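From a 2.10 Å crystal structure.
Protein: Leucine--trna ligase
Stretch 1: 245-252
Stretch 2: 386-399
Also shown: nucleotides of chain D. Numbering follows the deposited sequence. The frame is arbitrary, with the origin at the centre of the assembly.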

# COMPACT_ATOMS: atom_id res chain seq x y z
N THR B 245 19.33 -5.65 -29.42
CA THR B 245 20.27 -6.50 -28.68
C THR B 245 21.07 -5.70 -27.63
O THR B 245 21.21 -4.46 -27.72
CB THR B 245 21.19 -7.29 -29.68
OG1 THR B 245 21.63 -8.56 -29.12
CG2 THR B 245 22.37 -6.42 -30.15
N THR B 246 21.53 -6.44 -26.63
CA THR B 246 22.52 -5.96 -25.66
C THR B 246 23.95 -6.32 -26.13
O THR B 246 24.89 -5.58 -25.85
CB THR B 246 22.25 -6.55 -24.26
OG1 THR B 246 22.28 -7.98 -24.32
CG2 THR B 246 20.87 -6.08 -23.74
N ARG B 247 24.10 -7.45 -26.83
CA ARG B 247 25.38 -7.86 -27.42
C ARG B 247 25.54 -7.30 -28.85
O ARG B 247 25.65 -8.07 -29.80
CB ARG B 247 25.50 -9.40 -27.45
CG ARG B 247 25.27 -10.15 -26.14
CD ARG B 247 25.90 -9.48 -24.91
NE ARG B 247 27.30 -9.06 -25.11
CZ ARG B 247 28.37 -9.86 -25.07
NH1 ARG B 247 28.25 -11.17 -24.87
NH2 ARG B 247 29.57 -9.33 -25.26
N LEU B 248 25.55 -5.98 -29.01
CA LEU B 248 25.75 -5.38 -30.34
C LEU B 248 27.08 -5.85 -30.91
O LEU B 248 27.19 -6.12 -32.11
CB LEU B 248 25.73 -3.84 -30.28
CG LEU B 248 26.08 -3.07 -31.57
CD1 LEU B 248 25.21 -3.52 -32.73
CD2 LEU B 248 25.95 -1.56 -31.40
N ASP B 249 28.08 -5.95 -30.02
CA ASP B 249 29.39 -6.53 -30.33
C ASP B 249 29.37 -7.70 -31.33
O ASP B 249 30.18 -7.72 -32.25
CB ASP B 249 30.15 -6.91 -29.03
CG ASP B 249 29.39 -7.91 -28.15
OD1 ASP B 249 29.54 -9.13 -28.36
OD2 ASP B 249 28.69 -7.47 -27.22
N THR B 250 28.41 -8.62 -31.21
CA THR B 250 28.33 -9.76 -32.14
C THR B 250 27.51 -9.51 -33.44
O THR B 250 26.98 -10.46 -34.01
CB THR B 250 27.76 -11.00 -31.41
OG1 THR B 250 26.46 -10.69 -30.89
CG2 THR B 250 28.66 -11.43 -30.25
N LEU B 251 27.45 -8.26 -33.92
CA LEU B 251 26.60 -7.87 -35.07
C LEU B 251 26.95 -8.54 -36.42
O LEU B 251 26.06 -8.99 -37.16
CB LEU B 251 26.61 -6.34 -35.26
CG LEU B 251 25.85 -5.71 -36.43
CD1 LEU B 251 24.41 -6.21 -36.52
CD2 LEU B 251 25.88 -4.19 -36.32
N ALA B 252 28.24 -8.56 -36.74
CA ALA B 252 28.73 -9.26 -37.93
C ALA B 252 28.62 -10.79 -37.78
O ALA B 252 28.57 -11.52 -38.77
CB ALA B 252 30.16 -8.84 -38.24
N THR B 386 35.79 -9.30 -24.93
CA THR B 386 36.59 -8.61 -25.95
C THR B 386 35.73 -7.57 -26.70
O THR B 386 35.91 -7.37 -27.90
CB THR B 386 37.30 -9.64 -26.91
OG1 THR B 386 38.12 -8.95 -27.86
CG2 THR B 386 36.30 -10.56 -27.66
N SER B 387 34.84 -6.88 -25.97
CA SER B 387 33.59 -6.31 -26.55
C SER B 387 33.10 -4.87 -26.23
O SER B 387 32.49 -4.24 -27.09
CB SER B 387 32.43 -7.30 -26.24
OG SER B 387 32.54 -7.86 -24.94
N SER B 388 33.35 -4.36 -25.02
CA SER B 388 32.63 -3.16 -24.49
C SER B 388 32.80 -1.88 -25.30
O SER B 388 31.82 -1.31 -25.77
CB SER B 388 33.03 -2.88 -23.04
OG SER B 388 32.76 -3.99 -22.22
N ALA B 389 34.04 -1.45 -25.46
CA ALA B 389 34.36 -0.27 -26.28
C ALA B 389 34.17 -0.53 -27.79
O ALA B 389 34.26 0.41 -28.58
CB ALA B 389 35.77 0.21 -26.00
N ALA B 390 33.94 -1.79 -28.18
CA ALA B 390 33.44 -2.13 -29.53
C ALA B 390 32.00 -1.64 -29.74
O ALA B 390 31.67 -1.11 -30.81
CB ALA B 390 33.55 -3.63 -29.81
N ARG B 391 31.17 -1.82 -28.71
CA ARG B 391 29.77 -1.34 -28.72
C ARG B 391 29.70 0.20 -28.82
O ARG B 391 28.80 0.72 -29.48
CB ARG B 391 29.00 -1.81 -27.48
CG ARG B 391 29.07 -3.30 -27.15
CD ARG B 391 28.00 -3.72 -26.14
NE ARG B 391 28.40 -4.89 -25.33
CZ ARG B 391 28.78 -4.88 -24.04
NH1 ARG B 391 28.83 -3.75 -23.31
NH2 ARG B 391 29.10 -6.03 -23.46
N GLU B 392 30.64 0.89 -28.16
CA GLU B 392 30.77 2.37 -28.25
C GLU B 392 30.93 2.87 -29.71
O GLU B 392 30.11 3.66 -30.18
CB GLU B 392 31.94 2.90 -27.38
CG GLU B 392 31.62 3.19 -25.91
CD GLU B 392 32.81 3.75 -25.12
OE1 GLU B 392 33.90 3.12 -25.11
OE2 GLU B 392 32.68 4.83 -24.50
N ILE B 393 31.99 2.42 -30.39
CA ILE B 393 32.31 2.84 -31.79
C ILE B 393 31.29 2.34 -32.84
O ILE B 393 31.01 3.05 -33.82
CB ILE B 393 33.78 2.49 -32.22
CG1 ILE B 393 34.16 3.09 -33.59
CG2 ILE B 393 34.02 0.98 -32.28
CD1 ILE B 393 33.97 4.59 -33.73
N LEU B 394 30.76 1.13 -32.65
CA LEU B 394 29.73 0.57 -33.55
C LEU B 394 28.51 1.49 -33.71
O LEU B 394 28.13 1.84 -34.83
CB LEU B 394 29.28 -0.82 -33.07
CG LEU B 394 30.22 -1.97 -33.44
CD1 LEU B 394 30.09 -3.17 -32.50
CD2 LEU B 394 29.96 -2.39 -34.88
N ILE B 395 27.93 1.89 -32.57
CA ILE B 395 26.72 2.74 -32.55
C ILE B 395 27.00 4.17 -33.02
O ILE B 395 26.09 4.85 -33.47
CB ILE B 395 26.04 2.75 -31.14
CG1 ILE B 395 24.52 2.96 -31.27
CG2 ILE B 395 26.64 3.79 -30.20
CD1 ILE B 395 23.76 1.72 -31.69
N ALA B 396 28.25 4.62 -32.88
CA ALA B 396 28.67 5.92 -33.43
C ALA B 396 28.55 5.90 -34.95
O ALA B 396 27.92 6.80 -35.52
CB ALA B 396 30.10 6.26 -33.01
N HIS B 397 29.13 4.88 -35.58
CA HIS B 397 29.03 4.68 -37.04
C HIS B 397 27.57 4.58 -37.50
O HIS B 397 27.17 5.22 -38.48
CB HIS B 397 29.83 3.42 -37.47
CG HIS B 397 29.65 3.04 -38.91
ND1 HIS B 397 29.62 3.95 -39.94
CD2 HIS B 397 29.52 1.82 -39.49
CE1 HIS B 397 29.46 3.32 -41.09
NE2 HIS B 397 29.39 2.02 -40.85
N LEU B 398 26.79 3.79 -36.76
CA LEU B 398 25.40 3.54 -37.13
C LEU B 398 24.51 4.78 -36.94
O LEU B 398 23.77 5.15 -37.84
CB LEU B 398 24.86 2.32 -36.35
CG LEU B 398 25.57 0.98 -36.62
CD1 LEU B 398 25.41 -0.02 -35.47
CD2 LEU B 398 25.10 0.34 -37.91
N SER B 399 24.63 5.46 -35.80
CA SER B 399 23.76 6.62 -35.49
C SER B 399 24.05 7.86 -36.33
O SER B 399 23.11 8.58 -36.69
CB SER B 399 23.84 6.98 -34.00
OG SER B 399 25.11 7.51 -33.66
P A D 84 18.36 -10.55 -21.46
OP1 A D 84 19.59 -10.30 -20.67
OP2 A D 84 17.32 -9.49 -21.61
O5' A D 84 18.88 -10.94 -22.92
C5' A D 84 19.13 -9.92 -23.91
C4' A D 84 19.20 -10.54 -25.28
O4' A D 84 17.93 -11.20 -25.58
C3' A D 84 19.40 -9.60 -26.47
O3' A D 84 20.76 -9.22 -26.64
C2' A D 84 18.93 -10.47 -27.62
O2' A D 84 19.95 -11.37 -28.02
C1' A D 84 17.73 -11.20 -26.99
N9 A D 84 16.41 -10.63 -27.27
C8 A D 84 16.09 -9.36 -27.69
N7 A D 84 14.80 -9.18 -27.88
C5 A D 84 14.24 -10.41 -27.56
C6 A D 84 12.91 -10.87 -27.57
N6 A D 84 11.86 -10.11 -27.89
N1 A D 84 12.69 -12.15 -27.20
C2 A D 84 13.74 -12.91 -26.85
N3 A D 84 15.03 -12.59 -26.80
C4 A D 84 15.22 -11.31 -27.19

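What does the start of stretch 1 hold? Thr 245 OG1 lies 2.7 Å from O3' of A84, hydrogen-bonded to it, and Thr 246 N donates to the same O3' at 2.9 Å. Thr 246 thus grips the nucleotide while its CA-to-CB bond points away from the helix 388-399; its carbonyl O sits 3.6 Å from Arg 391 NE.

How do two arginines come to share one carboxylate? Arg 247 starts away from the helix, but its end returns, and its NH2 reaches Asp 249 OD2 at 2.8 Å in a salt bridge whose hydrogen bond is weak. Arg 391 NE donates to that same OD2 at 3.2 Å, nearly straight at 165°. The negative charge of Asp 249 offsets the repulsion expected where Arg 247 NH2 and Arg 391 NH2 stand 3.8 Å apart.

What fills the apolar side? Leu 248 points toward the helix, its CD2 lying 3.8 Å from Leu 394 CB and 4.0 Å from Ile 395 CD1. These residues, with Leu 398 one turn beyond Leu 394, form a greasy surface.

Where do the backbones come closest? Asp 249 CA and Arg 391 CA are 5.4 Å apart, beside the salt bridge. Farther along, Leu 251 CD2 extends the apolar packing, 4.3 Å from Leu 398 CD1.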